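Uncharacterized protein (Bacteroides dorei DSM 17855, PDB 5TGF) is a putative beta-lactamase-related hydrolase, probably of the serine type, that also binds calcium, though its substrate is not known. Local coordinates at residues P88-D93 with E131-D136; M216-G221 with G301-F306; L273-T278 with N297-V302. One frame throughout, in Å; residues are numbered along the deposited sequence. Where two conformers were deposited one is given.

Interaction 1: residues P88-D93 with E131-D136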
ATOM      1  N   PRO A  88      -4.499 -23.960 -10.743  1.00 27.04           N
ATOM      2  CA  PRO A  88      -5.356 -25.140 -10.626  1.00 27.82           C
ATOM      3  C   PRO A  88      -5.042 -26.048  -9.431  1.00 24.67           C
ATOM      4  O   PRO A  88      -5.907 -26.837  -9.032  1.00 24.35           O
ATOM      5  CB  PRO A  88      -5.169 -25.867 -11.971  1.00 29.63           C
ATOM      6  CG  PRO A  88      -3.899 -25.330 -12.535  1.00 33.40           C
ATOM      7  CD  PRO A  88      -3.789 -23.915 -12.032  1.00 30.73           C
ATOM      8  N   GLN A  89      -3.883 -25.897  -8.799  1.00 22.59           N
ATOM      9  CA  GLN A  89      -3.635 -26.614  -7.576  1.00 25.52           C
ATOM     10  C   GLN A  89      -4.605 -26.234  -6.455  1.00 23.86           C
ATOM     11  O   GLN A  89      -4.693 -26.960  -5.464  1.00 21.69           O
ATOM     12  CB  GLN A  89      -2.149 -26.489  -7.127  1.00 34.56           C
ATOM     13  CG  GLN A  89      -1.748 -25.170  -6.472  1.00 42.53           C
ATOM     14  CD  GLN A  89      -0.301 -25.127  -5.953  1.00 54.80           C
ATOM     15  OE1 GLN A  89       0.326 -24.055  -5.906  1.00 54.52           O
ATOM     16  NE2 GLN A  89       0.225 -26.281  -5.539  1.00 55.82           N
ATOM     17  N   PHE A  90      -5.348 -25.135  -6.602  1.00 20.49           N
ATOM     18  CA  PHE A  90      -6.352 -24.748  -5.588  1.00 22.91           C
ATOM     19  C   PHE A  90      -7.734 -25.404  -5.774  1.00 22.07           C
ATOM     20  O   PHE A  90      -8.599 -25.206  -4.938  1.00 21.92           O
ATOM     21  CB  PHE A  90      -6.531 -23.215  -5.559  1.00 21.94           C
ATOM     22  CG  PHE A  90      -5.470 -22.487  -4.777  1.00 21.48           C
ATOM     23  CD1 PHE A  90      -4.183 -22.374  -5.259  1.00 22.55           C
ATOM     24  CD2 PHE A  90      -5.771 -21.911  -3.553  1.00 21.68           C
ATOM     25  CE1 PHE A  90      -3.204 -21.726  -4.525  1.00 23.69           C
ATOM     26  CE2 PHE A  90      -4.804 -21.247  -2.819  1.00 22.42           C
ATOM     27  CZ  PHE A  90      -3.522 -21.161  -3.298  1.00 23.54           C
ATOM     28  N   ARG A  91      -7.957 -26.139  -6.871  1.00 22.25           N
ATOM     29  CA  ARG A  91      -9.250 -26.819  -7.072  1.00 24.78           C
ATOM     30  C   ARG A  91      -9.395 -27.912  -6.020  1.00 26.20           C
ATOM     31  O   ARG A  91      -8.429 -28.589  -5.692  1.00 23.45           O
ATOM     32  CB  ARG A  91      -9.344 -27.466  -8.455  1.00 31.09           C
ATOM     33  CG  ARG A  91      -9.595 -26.515  -9.615  1.00 42.03           C
ATOM     34  CD  ARG A  91     -11.054 -26.044  -9.688  1.00 46.34           C
ATOM     35  NE  ARG A  91     -11.327 -25.256 -10.893  1.00 49.02           N
ATOM     36  CZ  ARG A  91     -12.444 -24.558 -11.113  1.00 44.50           C
ATOM     37  NH1 ARG A  91     -13.425 -24.519 -10.195  1.00 42.19           N
ATOM     38  NH2 ARG A  91     -12.571 -23.878 -12.250  1.00 43.34           N
ATOM     39  N   GLY A  92     -10.579 -28.030  -5.431  1.00 23.01           N
ATOM     40  CA  GLY A  92     -10.793 -28.968  -4.343  1.00 22.73           C
ATOM     41  C   GLY A  92     -10.696 -28.347  -2.967  1.00 23.66           C
ATOM     42  O   GLY A  92     -11.040 -28.980  -1.969  1.00 22.10           O
ATOM     43  N   ASP A  93     -10.172 -27.123  -2.917  1.00 24.86           N
ATOM     44  CA  ASP A  93      -9.994 -26.371  -1.682  1.00 26.60           C
ATOM     45  C   ASP A  93     -11.029 -25.243  -1.707  1.00 25.51           C
ATOM     46  O   ASP A  93     -11.341 -24.685  -2.759  1.00 25.58           O
ATOM     47  CB  ASP A  93      -8.550 -25.829  -1.652  1.00 27.90           C
ATOM     48  CG  ASP A  93      -8.101 -25.388  -0.267  1.00 34.24           C
ATOM     49  OD1 ASP A  93      -8.453 -24.253   0.135  1.00 32.17           O
ATOM     50  OD2 ASP A  93      -7.395 -26.165   0.413  1.00 33.09           O
ATOM     51  N   GLU A 131       2.970 -23.252   0.244  1.00 20.95           N
ATOM     52  CA  GLU A 131       2.830 -23.283   1.706  1.00 21.53           C
ATOM     53  C   GLU A 131       1.491 -22.692   2.172  1.00 21.61           C
ATOM     54  O   GLU A 131       0.836 -23.249   3.063  1.00 23.20           O
ATOM     55  CB  GLU A 131       3.971 -22.579   2.396  1.00 24.67           C
ATOM     56  CG  GLU A 131       3.816 -22.609   3.918  1.00 30.01           C
ATOM     57  CD  GLU A 131       5.117 -22.486   4.673  1.00 31.78           C
ATOM     58  OE1 GLU A 131       6.146 -22.131   4.035  1.00 40.13           O
ATOM     59  OE2 GLU A 131       5.109 -22.719   5.908  1.00 31.78           O
ATOM     60  N   ILE A 132       1.045 -21.608   1.537  1.00 16.58           N
ATOM     61  CA  ILE A 132      -0.223 -21.000   1.927  1.00 18.12           C
ATOM     62  C   ILE A 132      -1.406 -21.953   1.635  1.00 17.55           C
ATOM     63  O   ILE A 132      -2.389 -21.979   2.379  1.00 18.97           O
ATOM     64  CB  ILE A 132      -0.413 -19.631   1.250  1.00 17.31           C
ATOM     65  CG1 ILE A 132       0.674 -18.667   1.730  1.00 16.11           C
ATOM     66  CG2 ILE A 132      -1.834 -19.084   1.498  1.00 18.51           C
ATOM     67  CD1 ILE A 132       0.899 -17.524   0.758  1.00 18.16           C
ATOM     68  N   LEU A 133      -1.278 -22.756   0.590  1.00 18.50           N
ATOM     69  CA  LEU A 133      -2.347 -23.675   0.177  1.00 20.51           C
ATOM     70  C   LEU A 133      -2.703 -24.655   1.302  1.00 20.61           C
ATOM     71  O   LEU A 133      -3.849 -25.015   1.443  1.00 21.34           O
ATOM     72  CB  LEU A 133      -1.953 -24.431  -1.097  1.00 22.25           C
ATOM     73  CG  LEU A 133      -2.878 -25.572  -1.567  1.00 25.09           C
ATOM     74  CD1 LEU A 133      -4.278 -25.066  -1.849  1.00 26.08           C
ATOM     75  CD2 LEU A 133      -2.297 -26.243  -2.786  1.00 29.11           C
ATOM     76  N   SER A 134      -1.728 -25.033   2.124  1.00 22.41           N
ATOM     77  CA  SER A 134      -1.931 -25.990   3.222  1.00 22.90           C
ATOM     78  C   SER A 134      -2.725 -25.435   4.410  1.00 25.51           C
ATOM     79  O   SER A 134      -3.176 -26.197   5.233  1.00 26.87           O
ATOM     80  CB  SER A 134      -0.571 -26.520   3.718  1.00 26.18           C
ATOM     81  OG  SER A 134       0.127 -25.507   4.451  1.00 29.01           O
ATOM     82  N   LEU A 135      -2.917 -24.120   4.495  1.00 21.88           N
ATOM     83  CA  LEU A 135      -3.477 -23.486   5.688  1.00 19.99           C
ATOM     84  C   LEU A 135      -4.997 -23.370   5.602  1.00 21.69           C
ATOM     85  O   LEU A 135      -5.552 -22.932   4.603  1.00 19.87           O
ATOM     86  CB  LEU A 135      -2.883 -22.077   5.900  1.00 20.70           C
ATOM     87  CG  LEU A 135      -1.361 -21.990   6.105  1.00 22.72           C
ATOM     88  CD1 LEU A 135      -0.908 -20.531   6.100  1.00 22.76           C
ATOM     89  CD2 LEU A 135      -0.898 -22.728   7.362  1.00 24.92           C
ATOM     90  N   ASP A 136      -5.659 -23.698   6.698  1.00 24.73           N
ATOM     91  CA  ASP A 136      -7.082 -23.442   6.845  1.00 28.00           C
ATOM     92  C   ASP A 136      -7.380 -21.944   6.753  1.00 27.11           C
ATOM     93  O   ASP A 136      -6.562 -21.070   7.165  1.00 24.09           O
ATOM     94  CB  ASP A 136      -7.574 -23.896   8.230  1.00 32.51           C
ATOM     95  CG  ASP A 136      -7.492 -25.398   8.435  1.00 40.57           C
ATOM     96  OD1 ASP A 136      -7.597 -26.173   7.452  1.00 40.62           O
ATOM     97  OD2 ASP A 136      -7.378 -25.797   9.618  1.00 48.09           O
TER

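Interaction 2: residues M216-G221 with G301-F306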
HETATM    1  N   MSE A 216       1.676   9.378 -11.015  1.00 17.87           N
HETATM    2  CA  MSE A 216       0.947   8.513 -11.927  1.00 19.07           C
HETATM    3  C   MSE A 216      -0.446   8.221 -11.442  1.00 19.13           C
HETATM    4  O   MSE A 216      -1.403   8.295 -12.215  1.00 18.94           O
HETATM    5  CB  MSE A 216       1.747   7.232 -12.189  1.00 21.37           C
HETATM    6  CG  MSE A 216       1.087   6.340 -13.253  1.00 22.16           C
HETATM    7 SE   MSE A 216      -0.116   4.999 -12.447  0.73 21.82          SE
HETATM    8  CE  MSE A 216       1.203   3.944 -11.424  1.00 18.47           C
ATOM      9  N   ILE A 217      -0.593   7.805 -10.178  1.00 16.99           N
ATOM     10  CA  ILE A 217      -1.900   7.491  -9.645  1.00 15.45           C
ATOM     11  C   ILE A 217      -2.794   8.735  -9.628  1.00 16.22           C
ATOM     12  O   ILE A 217      -3.994   8.645  -9.926  1.00 18.32           O
ATOM     13  CB  ILE A 217      -1.779   6.893  -8.198  1.00 16.22           C
ATOM     14  CG1 ILE A 217      -1.087   5.530  -8.257  1.00 15.09           C
ATOM     15  CG2 ILE A 217      -3.124   6.708  -7.552  1.00 16.39           C
ATOM     16  CD1 ILE A 217      -1.871   4.426  -8.942  1.00 15.05           C
ATOM     17  N   TYR A 218      -2.223   9.855  -9.215  1.00 16.36           N
ATOM     18  CA  TYR A 218      -2.938  11.131  -9.120  1.00 20.08           C
ATOM     19  C   TYR A 218      -3.500  11.559 -10.484  1.00 19.20           C
ATOM     20  O   TYR A 218      -4.555  12.188 -10.551  1.00 20.23           O
ATOM     21  CB  TYR A 218      -2.026  12.234  -8.569  1.00 20.42           C
ATOM     22  CG  TYR A 218      -2.778  13.550  -8.392  1.00 21.67           C
ATOM     23  CD1 TYR A 218      -3.576  13.760  -7.276  1.00 24.48           C
ATOM     24  CD2 TYR A 218      -2.692  14.575  -9.341  1.00 26.94           C
ATOM     25  CE1 TYR A 218      -4.310  14.931  -7.112  1.00 26.23           C
ATOM     26  CE2 TYR A 218      -3.390  15.769  -9.166  1.00 26.04           C
ATOM     27  CZ  TYR A 218      -4.210  15.918  -8.044  1.00 28.41           C
ATOM     28  OH  TYR A 218      -4.910  17.071  -7.800  1.00 33.84           O
ATOM     29  N   HIS A 219      -2.791  11.244 -11.551  1.00 17.31           N
ATOM     30  CA  HIS A 219      -3.268  11.499 -12.898  1.00 21.80           C
ATOM     31  C   HIS A 219      -4.024  10.315 -13.523  1.00 22.38           C
ATOM     32  O   HIS A 219      -4.046  10.142 -14.760  1.00 20.60           O
ATOM     33  CB  HIS A 219      -2.100  11.953 -13.759  1.00 22.62           C
ATOM     34  CG  HIS A 219      -1.554  13.284 -13.358  1.00 26.05           C
ATOM     35  ND1 HIS A 219      -2.247  14.456 -13.550  1.00 31.42           N
ATOM     36  CD2 HIS A 219      -0.404  13.628 -12.737  1.00 28.42           C
ATOM     37  CE1 HIS A 219      -1.543  15.468 -13.078  1.00 29.32           C
ATOM     38  NE2 HIS A 219      -0.417  14.993 -12.584  1.00 30.08           N
ATOM     39  N   ASN A 220      -4.694   9.524 -12.674  1.00 20.69           N
ATOM     40  CA  ASN A 220      -5.595   8.479 -13.148  0.53 22.46           C
ATOM     41  C   ASN A 220      -4.876   7.509 -14.090  1.00 22.02           C
ATOM     42  O   ASN A 220      -5.465   7.007 -15.049  1.00 20.48           O
ATOM     43  CB  ASN A 220      -6.819   9.110 -13.832  0.53 22.45           C
ATOM     44  CG  ASN A 220      -8.088   8.301 -13.632  0.53 26.30           C
ATOM     45  OD1 ASN A 220      -8.278   7.644 -12.608  0.53 26.78           O
ATOM     46  ND2 ASN A 220      -8.985   8.379 -14.595  0.53 30.58           N
ATOM     47  N   GLY A 221      -3.599   7.259 -13.805  1.00 21.79           N
ATOM     48  CA  GLY A 221      -2.831   6.246 -14.516  1.00 19.74           C
ATOM     49  C   GLY A 221      -2.017   6.728 -15.694  1.00 22.72           C
ATOM     50  O   GLY A 221      -1.309   5.924 -16.306  1.00 22.44           O
ATOM     51  N   GLY A 301      -6.193  18.555  -3.863  1.00 20.85           N
ATOM     52  CA  GLY A 301      -5.373  18.423  -5.064  1.00 22.99           C
ATOM     53  C   GLY A 301      -3.914  18.064  -4.760  1.00 22.15           C
ATOM     54  O   GLY A 301      -3.002  18.491  -5.473  1.00 19.87           O
ATOM     55  N   VAL A 302      -3.714  17.302  -3.684  1.00 16.95           N
ATOM     56  CA  VAL A 302      -2.410  17.021  -3.127  1.00 18.65           C
ATOM     57  C   VAL A 302      -2.038  15.531  -3.281  1.00 18.67           C
ATOM     58  O   VAL A 302      -2.894  14.632  -3.112  1.00 15.98           O
ATOM     59  CB  VAL A 302      -2.376  17.412  -1.626  1.00 18.27           C
ATOM     60  CG1 VAL A 302      -1.258  16.723  -0.916  1.00 20.54           C
ATOM     61  CG2 VAL A 302      -2.228  18.924  -1.445  1.00 19.43           C
ATOM     62  N   TYR A 303      -0.774  15.274  -3.603  1.00 18.50           N
ATOM     63  CA  TYR A 303      -0.153  14.005  -3.234  1.00 17.94           C
ATOM     64  C   TYR A 303       1.152  14.247  -2.472  1.00 16.73           C
ATOM     65  O   TYR A 303       1.799  15.285  -2.633  1.00 17.07           O
ATOM     66  CB  TYR A 303       0.000  13.068  -4.432  1.00 18.87           C
ATOM     67  CG  TYR A 303       0.896  13.582  -5.539  1.00 20.28           C
ATOM     68  CD1 TYR A 303       2.227  13.242  -5.568  1.00 20.93           C
ATOM     69  CD2 TYR A 303       0.392  14.355  -6.580  1.00 19.84           C
ATOM     70  CE1 TYR A 303       3.070  13.698  -6.548  1.00 20.87           C
ATOM     71  CE2 TYR A 303       1.225  14.782  -7.615  1.00 22.70           C
ATOM     72  CZ  TYR A 303       2.573  14.451  -7.569  1.00 20.98           C
ATOM     73  OH  TYR A 303       3.465  14.870  -8.521  1.00 22.49           O
ATOM     74  N   GLY A 304       1.442  13.372  -1.508  1.00 14.86           N
ATOM     75  CA  GLY A 304       2.654  13.452  -0.741  1.00 13.37           C
ATOM     76  C   GLY A 304       3.180  12.115  -0.240  1.00 14.63           C
ATOM     77  O   GLY A 304       2.458  11.088  -0.166  1.00 14.03           O
ATOM     78  N   PHE A 305       4.394  12.159   0.271  1.00 14.02           N
ATOM     79  CA  PHE A 305       5.005  10.948   0.807  1.00 13.71           C
ATOM     80  C   PHE A 305       5.991  11.367   1.870  1.00 13.70           C
ATOM     81  O   PHE A 305       6.864  12.216   1.617  1.00 13.63           O
ATOM     82  CB  PHE A 305       5.685  10.162  -0.299  1.00 12.66           C
ATOM     83  CG  PHE A 305       6.299   8.855   0.158  1.00 13.41           C
ATOM     84  CD1 PHE A 305       5.600   8.007   1.015  1.00 14.57           C
ATOM     85  CD2 PHE A 305       7.479   8.401  -0.398  1.00 14.44           C
ATOM     86  CE1 PHE A 305       6.098   6.769   1.379  1.00 15.71           C
ATOM     87  CE2 PHE A 305       8.002   7.175  -0.033  1.00 15.00           C
ATOM     88  CZ  PHE A 305       7.326   6.362   0.874  1.00 15.35           C
ATOM     89  N   PHE A 306       5.839  10.808   3.067  1.00 12.34           N
ATOM     90  CA  PHE A 306       6.886  10.863   4.095  1.00 12.36           C
ATOM     91  C   PHE A 306       7.541   9.484   4.190  1.00 13.10           C
ATOM     92  O   PHE A 306       6.848   8.443   4.406  1.00 11.68           O
ATOM     93  CB  PHE A 306       6.281  11.260   5.449  1.00 12.68           C
ATOM     94  CG  PHE A 306       7.215  11.129   6.615  1.00 13.08           C
ATOM     95  CD1 PHE A 306       8.234  12.069   6.833  1.00 13.65           C
ATOM     96  CD2 PHE A 306       7.046  10.124   7.547  1.00 12.78           C
ATOM     97  CE1 PHE A 306       9.058  11.970   7.955  1.00 12.52           C
ATOM     98  CE2 PHE A 306       7.872  10.012   8.639  1.00 12.82           C
ATOM     99  CZ  PHE A 306       8.903  10.925   8.830  1.00 13.04           C
TER

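Interaction 3: residues L273-T278 with N297-V302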
ATOM      1  N   LEU A 273     -10.718   8.879   3.874  1.00 13.96           N
ATOM      2  CA  LEU A 273     -11.851   9.816   3.954  1.00 15.15           C
ATOM      3  C   LEU A 273     -12.766   9.568   2.755  1.00 15.54           C
ATOM      4  O   LEU A 273     -12.304   9.524   1.581  1.00 14.70           O
ATOM      5  CB  LEU A 273     -11.364  11.266   3.934  1.00 15.06           C
ATOM      6  CG  LEU A 273     -10.329  11.675   4.962  1.00 14.51           C
ATOM      7  CD1 LEU A 273      -9.833  13.108   4.702  1.00 17.58           C
ATOM      8  CD2 LEU A 273     -10.940  11.547   6.347  1.00 17.49           C
ATOM      9  N   VAL A 274     -14.072   9.518   3.043  1.00 17.06           N
ATOM     10  CA  VAL A 274     -15.051   9.132   2.039  1.00 18.00           C
ATOM     11  C   VAL A 274     -16.230  10.086   2.064  1.00 18.82           C
ATOM     12  O   VAL A 274     -16.638  10.569   3.129  1.00 16.46           O
ATOM     13  CB  VAL A 274     -15.505   7.669   2.281  1.00 20.03           C
ATOM     14  CG1 VAL A 274     -16.628   7.271   1.361  1.00 24.20           C
ATOM     15  CG2 VAL A 274     -14.347   6.703   2.041  1.00 21.44           C
ATOM     16  N   ASP A 275     -16.704  10.433   0.871  1.00 18.32           N
ATOM     17  CA  ASP A 275     -17.951  11.211   0.737  1.00 21.20           C
ATOM     18  C   ASP A 275     -19.157  10.239   0.724  1.00 22.09           C
ATOM     19  O   ASP A 275     -19.315   9.466  -0.222  1.00 26.58           O
ATOM     20  CB  ASP A 275     -17.904  12.047  -0.539  1.00 20.42           C
ATOM     21  CG  ASP A 275     -19.199  12.821  -0.787  1.00 24.79           C
ATOM     22  OD1 ASP A 275     -19.532  13.684   0.037  1.00 23.12           O
ATOM     23  OD2 ASP A 275     -19.910  12.508  -1.773  1.00 28.39           O
ATOM     24  N   GLU A 276     -19.971  10.280   1.782  1.00 29.25           N
ATOM     25  CA  GLU A 276     -21.163   9.408   1.923  1.00 39.97           C
ATOM     26  C   GLU A 276     -22.116   9.482   0.718  1.00 39.01           C
ATOM     27  O   GLU A 276     -22.529   8.461   0.195  1.00 46.42           O
ATOM     28  CB  GLU A 276     -21.965   9.753   3.207  1.00 47.35           C
ATOM     29  CG  GLU A 276     -21.457   9.119   4.510  1.00 52.00           C
ATOM     30  CD  GLU A 276     -20.197   9.771   5.094  1.00 58.18           C
ATOM     31  OE1 GLU A 276     -19.607   9.197   6.055  1.00 61.19           O
ATOM     32  OE2 GLU A 276     -19.803  10.858   4.601  1.00 46.26           O
ATOM     33  N   ALA A 277     -22.389  10.688   0.236  1.00 36.22           N
ATOM     34  CA  ALA A 277     -23.407  10.892  -0.799  1.00 36.94           C
ATOM     35  C   ALA A 277     -23.054  10.186  -2.109  1.00 37.31           C
ATOM     36  O   ALA A 277     -23.944   9.680  -2.795  1.00 40.62           O
ATOM     37  CB  ALA A 277     -23.633  12.381  -1.033  1.00 38.03           C
ATOM     38  N   THR A 278     -21.760  10.132  -2.441  1.00 29.25           N
ATOM     39  CA  THR A 278     -21.309   9.531  -3.681  1.00 26.97           C
ATOM     40  C   THR A 278     -20.574   8.209  -3.481  1.00 30.99           C
ATOM     41  O   THR A 278     -20.295   7.524  -4.460  1.00 31.27           O
ATOM     42  CB  THR A 278     -20.341  10.434  -4.457  1.00 26.14           C
ATOM     43  OG1 THR A 278     -19.151  10.634  -3.694  1.00 22.59           O
ATOM     44  CG2 THR A 278     -20.977  11.770  -4.821  1.00 28.62           C
ATOM     45  N   ASN A 297      -4.931  13.388  -1.447  1.00 13.46           N
ATOM     46  CA  ASN A 297      -6.189  14.044  -1.078  1.00 14.39           C
ATOM     47  C   ASN A 297      -6.735  14.794  -2.296  1.00 15.30           C
ATOM     48  O   ASN A 297      -6.168  15.830  -2.729  1.00 16.95           O
ATOM     49  CB  ASN A 297      -6.007  14.974   0.118  1.00 13.44           C
ATOM     50  CG  ASN A 297      -7.341  15.555   0.616  1.00 14.43           C
ATOM     51  OD1 ASN A 297      -8.090  16.171  -0.146  1.00 14.96           O
ATOM     52  ND2 ASN A 297      -7.663  15.306   1.869  1.00 15.27           N
ATOM     53  N   LYS A 298      -7.781  14.240  -2.888  1.00 15.24           N
ATOM     54  CA  LYS A 298      -8.306  14.803  -4.135  1.00 19.48           C
ATOM     55  C   LYS A 298      -8.950  16.177  -3.953  1.00 22.97           C
ATOM     56  O   LYS A 298      -8.980  16.949  -4.879  1.00 20.56           O
ATOM     57  CB  LYS A 298      -9.283  13.850  -4.803  1.00 23.02           C
ATOM     58  CG  LYS A 298      -8.643  12.530  -5.211  1.00 24.15           C
ATOM     59  CD  LYS A 298      -9.651  11.640  -5.900  1.00 30.67           C
ATOM     60  CE  LYS A 298      -9.214  10.186  -5.842  1.00 35.49           C
ATOM     61  NZ  LYS A 298      -9.965   9.366  -6.811  1.00 43.00           N
ATOM     62  N   ARG A 299      -9.511  16.445  -2.784  1.00 20.65           N
ATOM     63  CA  ARG A 299     -10.110  17.731  -2.513  1.00 22.78           C
ATOM     64  C   ARG A 299      -9.070  18.832  -2.375  1.00 22.75           C
ATOM     65  O   ARG A 299      -9.279  19.912  -2.914  1.00 23.18           O
ATOM     66  CB  ARG A 299     -10.957  17.661  -1.259  1.00 23.97           C
ATOM     67  CG  ARG A 299     -12.239  16.885  -1.504  1.00 27.49           C
ATOM     68  CD  ARG A 299     -13.296  17.301  -0.509  1.00 29.79           C
ATOM     69  NE  ARG A 299     -14.503  16.502  -0.677  1.00 29.26           N
ATOM     70  CZ  ARG A 299     -15.430  16.373   0.258  1.00 30.90           C
ATOM     71  NH1 ARG A 299     -15.276  17.000   1.429  1.00 27.08           N
ATOM     72  NH2 ARG A 299     -16.505  15.626   0.013  1.00 32.51           N
ATOM     73  N   ASP A 300      -7.949  18.534  -1.717  1.00 23.50           N
ATOM     74  CA  ASP A 300      -6.781  19.441  -1.664  1.00 22.36           C
ATOM     75  C   ASP A 300      -6.047  19.549  -2.999  1.00 22.01           C
ATOM     76  O   ASP A 300      -5.300  20.472  -3.192  1.00 20.93           O
ATOM     77  CB  ASP A 300      -5.751  18.975  -0.639  1.00 22.07           C
ATOM     78  CG  ASP A 300      -6.282  18.937   0.789  1.00 27.39           C
ATOM     79  OD1 ASP A 300      -7.275  19.650   1.050  1.00 27.57           O
ATOM     80  OD2 ASP A 300      -5.679  18.197   1.638  1.00 25.20           O
ATOM     81  N   GLY A 301      -6.193  18.555  -3.863  1.00 20.85           N
ATOM     82  CA  GLY A 301      -5.373  18.423  -5.064  1.00 22.99           C
ATOM     83  C   GLY A 301      -3.914  18.064  -4.760  1.00 22.15           C
ATOM     84  O   GLY A 301      -3.002  18.491  -5.473  1.00 19.87           O
ATOM     85  N   VAL A 302      -3.714  17.302  -3.684  1.00 16.95           N
ATOM     86  CA  VAL A 302      -2.410  17.021  -3.127  1.00 18.65           C
ATOM     87  C   VAL A 302      -2.038  15.531  -3.281  1.00 18.67           C
ATOM     88  O   VAL A 302      -2.894  14.632  -3.112  1.00 15.98           O
ATOM     89  CB  VAL A 302      -2.376  17.412  -1.626  1.00 18.27           C
ATOM     90  CG1 VAL A 302      -1.258  16.723  -0.916  1.00 20.54           C
ATOM     91  CG2 VAL A 302      -2.228  18.924  -1.445  1.00 19.43           C
TER

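Interaction 1: residues P88-D93 with E131-D136
One face of the Phe90 ring is taken by Leu133: methyl CD1 stands 3.9 Å from the ring centroid and 12° off the ring normal, a CH-pi contact made almost squarely over the middle of the ring. Val129 of helix 125-133, Ile154 of helix 150-163 and Lys95 also touch the side chain of Phe90. Leu133 gets to the ring by holding CG anti to its backbone N (chi1 172°), which carries both methyls across to the 88-93 loop. There the branches part company. CD1 serves Phe90 and also meets the carboxylate of Asp93, with OD2 4.0 Å from it. CD2 goes to Gln89, lying 3.7 Å from the backbone O and equally 3.7 Å from the amide NE2 of that residue, whose chain, extended past CG, also touches Val129 and Thr130 of the helix. The loop is bent into this shape by a 3-10 segment, with Arg91 N bonded to Pro88 O at 3.1 Å, followed by a type II turn from Phe90 to Asp93 that brings Asp93 round to Leu133. Ser134 folds back on the helix backbone, its OG donating to Glu131 O over 2.7 Å, in the carbonyl plane. The contact ties the loop between helices 83-86 and 100-103 to helix 125-133, far from the large sheet. Leu133 thus joins the two segments by van der Waals contact, while the polar link is made from outside them: Lys95 pairs with Asp93 OD1 and donates to the carbonyls of Leu133 and Leu135, so one ammonium probably steadies the carboxylate and the backbone at Leu133-Leu135.

Interaction 2: residues M216-G221 with G301-F306
Tyr218 lies against the backbone of Gly301 and the ring of Tyr303, and the packing is closest at its hydroxyl, where OH comes within 3.1 Å of Gly301 CA. Gly301 has a positive phi and brings its bare CA up to that oxygen. Further back along the phenol, Tyr218 CG sits 3.7 Å from Tyr303 CD2, and this one ring carbon of Tyr303 also meets Tyr218 CB. The two rings are oblique, centroids 5.5 Å apart and planes at 42°. Tyr303 holds CG between its backbone N and carbonyl carbon (chi1 62°), which turns its ring to the helix, where Leu214 and Lys215 touch it too. This is where the last turn of helix 207-218 lies on the large antiparallel sheet of the beta-lactamase-like fold; Ile296 of the next strand adds to the seat of both tyrosines, and Gly301 with Val302 opposite Asn297 makes a G1 beta bulge. Packing is looser at His219, which like Tyr218 is only partly buried and makes no close contact with 301-306. The helix ends here in a Schellman motif, Gly221 N bonding to Met216 O at 2.9 Å, and the His219 ring turns one face to Tyr218 CD2 while its NE2 hydrogen-bonds to Asp37.

Interaction 3: residues L273-T278 with N297-V302
Asp275 OD2 is gripped twice from within its own loop: Thr278 OG1 donates to its anti lone pair over 2.8 Å, and Thr278 N adds a weak bond. That closes the turn between strands 270-274 and 281-285, the former one of the two outermost strands of the six-stranded antiparallel sheet, and leaves the other oxygen, OD1, to look across at Arg299. Arg299 comes from the connection between strands 293-297 and 302-307, a tight beta hairpin closed by a G1 bulge in which Gly301 and Val302 both face Asn297; Val302 N to Asn297 O and its return bond pair the two ends. With CG to NE drawn out straight, the arginine spans the gap and offers NH2 to Asp275 OD1. The salt bridge is long, 3.6 Å, and the carboxylate meets the guanidinium at its edge with the planes 59° apart, so it is more a loose electrostatic tie than a paired fork. Tyr282, on the strand between, makes a cation-pi contact with the same arginine. Nearer the sheet the contact is thin: Leu273 CD1 stands 4.2 Å from Asn297 ND2, an amide nitrogen already bonded to Gln283. At its other end the same amide forms an Asx motif, OD1 accepting from Asp300 N at 2.8 Å in a nearly straight bond (168° at the hydrogen) that arrives from above the carbonyl plane.

In the fold
From the N terminus, interaction 1 comes first, closing a loop of 37 residues between 88-93 and 131-136 and tying the connection after helix 83-86 to the end of helix 125-133. It is complete before the others begin and lies across the centre of the chain from them, its centre about 37 Å from that of interaction 2. Interaction 2 then opens at 216-221 on helix 207-218, and interaction 3 opens inside it at 273-278. Both close on the same piece of chain, sharing Gly301 and Val302. One puts a helix on the large sheet; the other links the end of edge strand 270-274 and the turn after it to the hairpin turn between strands 293-297 and 302-307.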